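Local coordinates for thioesterase domain-containing protein (Pyrococcus horikoshii, PDB 1IXL) that has the hot-dog fold and is of unproven function, though it may hydrolyse acyl-CoA thioesters, at residues 57-62 and 103-108; 50-55 and 73-78. One frame throughout, in Å; residues are numbered along the deposited sequence.

Overall arrangement
From the N terminus the chain lays down strands 19-24 and 27-33 and then enters helix 48-63, the one helix on which both contacts are built. Interaction 2 uses its earlier turns, 50-55, and closes a short loop, 17 residues between the segments, once the chain has finished the helix and entered strand 68-77, outermost in the sheet within this chain. Interaction 1 starts from the later turns, 57-62, and closes a longer loop on strand 100-109, inside the sheet. Because the segments alternate along the chain, the two loops cross and neither nests in the other. They meet where Ala55 of interaction 2 packs against Val105 and Val107, and together they seat one helix across the antiparallel sheet.

Interaction 1 (57-62 and 103-108); sequences YAAMLA and VEVKVY
Ala59 and Val103 bring the two backbones nearest, their CA atoms 6.1 Å apart, where helix segment 57-62 and strand segment 103-108 run at 138° to each other and their axes approach to 8.7 Å. At such a distance a helix face made of alanines lets a valine of the strand reach the helix backbone. CG1 of Val103 does most of this work, and the branch lies anti to its own backbone N (chi1 180°), beside the carbonyl carbon. In that position it touches the helix at two residues about one turn apart: it rests 4.0 Å from CA of Ala59, and it also lies 4.0 Å from CB of Ala62. The methyl of Ala59 is shared in turn, for besides Val103 CG1 it meets CG2 of Val105 at 3.9 Å. The contact is entirely apolar, methyl against methyl except where Val103 CG1 meets CA of Ala59, with each of the four touching residues buried. This is the core of the hot-dog fold, in which a long central helix is wrapped by an antiparallel sheet, and valines two apart on an inner strand face the helix together. Glu104 between them has its CB directed away from the helix, and its carboxylate pairs with Lys106, two residues further along the strand, OE2 lying 3.6 Å from NZ in a salt bridge. The strand itself is held on both edges, by backbone hydrogen bonds between Val103 and Phe119 of strand 112-123 and between Glu104 and Lys92 of strand 86-97. Ala58, whose CB also points toward the strand, touches Ala89 and Ala91 of strand 86-97, and Leu61, on another side of the helix, packs on Ala28 and Val30 of strand 27-33.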
# COMPACT_ATOMS: atom_id res chain seq x y z
N TYR A 57 -0.17 -2.22 1.67
CA TYR A 57 -0.95 -3.13 0.85
C TYR A 57 -0.60 -2.99 -0.64
O TYR A 57 -0.49 -4.00 -1.33
CB TYR A 57 -2.46 -2.88 1.11
CG TYR A 57 -3.48 -3.75 0.35
CD1 TYR A 57 -3.24 -5.11 0.09
CD2 TYR A 57 -4.74 -3.23 0.00
CE1 TYR A 57 -4.23 -5.92 -0.47
CE2 TYR A 57 -5.73 -4.03 -0.56
CZ TYR A 57 -5.48 -5.38 -0.78
OH TYR A 57 -6.48 -6.20 -1.25
N ALA A 58 -0.41 -1.77 -1.13
CA ALA A 58 -0.06 -1.59 -2.53
C ALA A 58 1.28 -2.27 -2.84
O ALA A 58 1.47 -2.91 -3.89
CB ALA A 58 0.02 -0.07 -2.88
N ALA A 59 2.21 -2.14 -1.90
CA ALA A 59 3.53 -2.73 -2.02
C ALA A 59 3.43 -4.27 -2.11
O ALA A 59 4.09 -4.89 -2.94
CB ALA A 59 4.40 -2.32 -0.81
N MSE A 60 2.58 -4.86 -1.27
CA MSE A 60 2.39 -6.30 -1.29
C MSE A 60 1.84 -6.72 -2.67
O MSE A 60 2.18 -7.79 -3.17
CB MSE A 60 1.41 -6.75 -0.20
CG MSE A 60 1.82 -6.46 1.25
SE MSE A 60 3.32 -7.33 1.82
CE MSE A 60 4.46 -6.38 1.19
N LEU A 61 1.00 -5.88 -3.28
CA LEU A 61 0.45 -6.24 -4.59
C LEU A 61 1.39 -5.96 -5.74
O LEU A 61 1.24 -6.53 -6.82
CB LEU A 61 -0.92 -5.56 -4.84
CG LEU A 61 -1.98 -6.00 -3.83
CD1 LEU A 61 -3.36 -5.45 -4.20
CD2 LEU A 61 -2.03 -7.51 -3.77
N ALA A 62 2.37 -5.08 -5.53
CA ALA A 62 3.34 -4.83 -6.58
C ALA A 62 4.20 -6.10 -6.70
O ALA A 62 4.73 -6.39 -7.77
CB ALA A 62 4.20 -3.61 -6.24
N VAL A 103 10.34 -1.94 -2.92
CA VAL A 103 9.22 -1.33 -3.61
C VAL A 103 9.07 0.12 -3.19
O VAL A 103 9.09 0.42 -2.00
CB VAL A 103 7.93 -2.08 -3.27
CG1 VAL A 103 6.74 -1.45 -3.99
CG2 VAL A 103 8.10 -3.55 -3.64
N GLU A 104 8.94 1.02 -4.15
CA GLU A 104 8.76 2.42 -3.81
C GLU A 104 7.26 2.66 -3.90
O GLU A 104 6.59 2.13 -4.79
CB GLU A 104 9.50 3.32 -4.81
CG GLU A 104 9.26 4.81 -4.57
CD GLU A 104 10.15 5.69 -5.43
OE1 GLU A 104 10.23 5.43 -6.65
OE2 GLU A 104 10.77 6.63 -4.87
N VAL A 105 6.71 3.41 -2.96
CA VAL A 105 5.29 3.68 -2.99
C VAL A 105 5.05 5.16 -2.73
O VAL A 105 5.72 5.79 -1.90
CB VAL A 105 4.50 2.89 -1.89
CG1 VAL A 105 3.03 3.17 -2.01
CG2 VAL A 105 4.74 1.39 -2.02
N LYS A 106 4.12 5.73 -3.47
CA LYS A 106 3.76 7.12 -3.29
C LYS A 106 2.25 7.10 -3.18
O LYS A 106 1.58 6.43 -3.97
CB LYS A 106 4.22 7.97 -4.48
CG LYS A 106 5.68 8.38 -4.38
CD LYS A 106 5.98 9.58 -5.27
CE LYS A 106 6.75 9.17 -6.50
NZ LYS A 106 8.09 8.66 -6.11
N VAL A 107 1.72 7.79 -2.18
CA VAL A 107 0.28 7.84 -2.02
C VAL A 107 -0.15 9.24 -2.44
O VAL A 107 0.41 10.22 -1.97
CB VAL A 107 -0.13 7.58 -0.58
CG1 VAL A 107 -1.66 7.67 -0.46
CG2 VAL A 107 0.36 6.18 -0.14
N TYR A 108 -1.14 9.30 -3.33
CA TYR A 108 -1.65 10.58 -3.86
C TYR A 108 -3.07 10.93 -3.46
O TYR A 108 -3.90 10.05 -3.19
CB TYR A 108 -1.65 10.56 -5.41
CG TYR A 108 -0.30 10.31 -6.06
CD1 TYR A 108 0.23 9.02 -6.15
CD2 TYR A 108 0.46 11.38 -6.54
CE1 TYR A 108 1.50 8.80 -6.71
CE2 TYR A 108 1.72 11.17 -7.10
CZ TYR A 108 2.23 9.88 -7.18
OH TYR A 108 3.49 9.69 -7.71

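Interaction 2 (50-55 and 73-78); sequences FTFGLA and AEVRFT
Phe52 carries this contact, bringing CD1, CE1 and CZ of its ring up to Ala73 and Val75 of strand 68-77. Thr51, just before it, points its CB toward the strand but stays short of it, and packs instead on Leu115 and Leu87. At Phe52 the side chain leaves the helix with CG anti to the backbone N (chi1 175°), which carries the ring out to the strand. The methyl of Ala73 comes in at the ring's edge, near its plane, 3.9 Å from CE1 of Phe52 and 4.0 Å from its CZ. The methyl CG1 of Val75 comes in obliquely to the ring, while the side chains as a whole cross at about a right angle; CG1 lies 4.0 Å from Phe52 CD1, and CG2 of Val75 lies 4.1 Å from the same atom. Ala73 and Val75 illustrate how a single aromatic can span two successive positions on one face of a pleated strand. With only this ring bridging the segments within 4.5 Å, an alanine here would probably leave the methyls of Ala73 and Val75 without their helix partner and open a gap between helix and strand. Beyond Phe52, Leu54 and Ala55 pack on the inner strands: Leu54 on Leu87, Ala89 and Val107, and Ala55 on Val105, Val107 and Phe119. Helix 48-63 of the hot-dog fold thus lies over inner strands 86-97, 100-109 and 112-123, while Phe52 reaches past them to strand 68-77, which is bonded through its backbone to strand 112-123 and is outermost within this chain.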
# COMPACT_ATOMS: atom_id res chain seq x y z
N PHE A 50 -3.44 4.64 8.79
CA PHE A 50 -4.28 4.17 7.69
C PHE A 50 -3.62 4.42 6.33
O PHE A 50 -3.66 3.57 5.45
CB PHE A 50 -5.66 4.82 7.79
CG PHE A 50 -6.42 4.39 9.03
CD1 PHE A 50 -6.97 3.12 9.11
CD2 PHE A 50 -6.50 5.23 10.13
CE1 PHE A 50 -7.58 2.68 10.27
CE2 PHE A 50 -7.10 4.80 11.31
CZ PHE A 50 -7.65 3.52 11.38
N THR A 51 -3.00 5.58 6.20
CA THR A 51 -2.30 5.95 4.99
C THR A 51 -1.15 4.97 4.76
O THR A 51 -0.89 4.52 3.62
CB THR A 51 -1.73 7.35 5.11
OG1 THR A 51 -2.79 8.24 5.48
CG2 THR A 51 -1.13 7.80 3.78
N PHE A 52 -0.45 4.63 5.85
CA PHE A 52 0.65 3.66 5.77
C PHE A 52 0.10 2.28 5.38
O PHE A 52 0.69 1.58 4.57
CB PHE A 52 1.37 3.55 7.12
CG PHE A 52 2.45 2.47 7.14
CD1 PHE A 52 3.78 2.79 6.89
CD2 PHE A 52 2.13 1.15 7.41
CE1 PHE A 52 4.78 1.79 6.91
CE2 PHE A 52 3.11 0.13 7.43
CZ PHE A 52 4.44 0.46 7.18
N GLY A 53 -1.03 1.90 5.98
CA GLY A 53 -1.61 0.60 5.69
C GLY A 53 -1.93 0.52 4.22
O GLY A 53 -1.68 -0.50 3.58
N LEU A 54 -2.52 1.58 3.67
CA LEU A 54 -2.82 1.58 2.24
C LEU A 54 -1.53 1.42 1.42
O LEU A 54 -1.47 0.60 0.49
CB LEU A 54 -3.53 2.88 1.83
CG LEU A 54 -3.53 3.24 0.33
CD1 LEU A 54 -4.32 2.22 -0.47
CD2 LEU A 54 -4.15 4.63 0.15
N ALA A 55 -0.50 2.18 1.75
CA ALA A 55 0.75 2.06 0.99
C ALA A 55 1.37 0.65 1.11
O ALA A 55 1.88 0.09 0.14
CB ALA A 55 1.76 3.11 1.45
N ALA A 73 10.25 -0.76 6.43
CA ALA A 73 9.72 0.34 5.66
C ALA A 73 10.26 1.66 6.19
O ALA A 73 10.51 1.80 7.38
CB ALA A 73 8.19 0.33 5.72
N GLU A 74 10.46 2.61 5.29
CA GLU A 74 10.90 3.94 5.67
C GLU A 74 9.87 4.81 4.96
O GLU A 74 9.66 4.67 3.75
CB GLU A 74 12.30 4.21 5.14
CG GLU A 74 13.33 3.24 5.73
CD GLU A 74 14.63 3.22 4.94
OE1 GLU A 74 14.59 3.35 3.69
OE2 GLU A 74 15.70 3.07 5.58
N VAL A 75 9.18 5.67 5.70
CA VAL A 75 8.17 6.51 5.06
C VAL A 75 8.24 7.94 5.56
O VAL A 75 8.72 8.21 6.67
CB VAL A 75 6.74 5.98 5.33
CG1 VAL A 75 6.57 4.58 4.71
CG2 VAL A 75 6.46 5.95 6.84
N ARG A 76 7.79 8.86 4.72
CA ARG A 76 7.74 10.28 5.04
C ARG A 76 6.32 10.69 4.75
O ARG A 76 5.78 10.39 3.67
CB ARG A 76 8.67 11.10 4.13
CG ARG A 76 10.14 10.89 4.36
CD ARG A 76 10.98 11.56 3.28
NE ARG A 76 12.38 11.15 3.39
CZ ARG A 76 13.24 11.67 4.26
NH1 ARG A 76 12.84 12.65 5.07
NH2 ARG A 76 14.48 11.22 4.31
N PHE A 77 5.69 11.34 5.71
CA PHE A 77 4.33 11.81 5.52
C PHE A 77 4.55 13.24 5.05
O PHE A 77 5.09 14.05 5.78
CB PHE A 77 3.57 11.75 6.84
CG PHE A 77 3.39 10.34 7.35
CD1 PHE A 77 4.45 9.65 7.94
CD2 PHE A 77 2.17 9.71 7.24
CE1 PHE A 77 4.29 8.34 8.40
CE2 PHE A 77 1.99 8.39 7.70
CZ PHE A 77 3.06 7.72 8.27
N THR A 78 4.14 13.53 3.83
CA THR A 78 4.39 14.83 3.24
C THR A 78 3.28 15.86 3.38
O THR A 78 3.54 17.07 3.41
CB THR A 78 4.77 14.65 1.76
OG1 THR A 78 3.70 13.98 1.09
CG2 THR A 78 6.02 13.77 1.64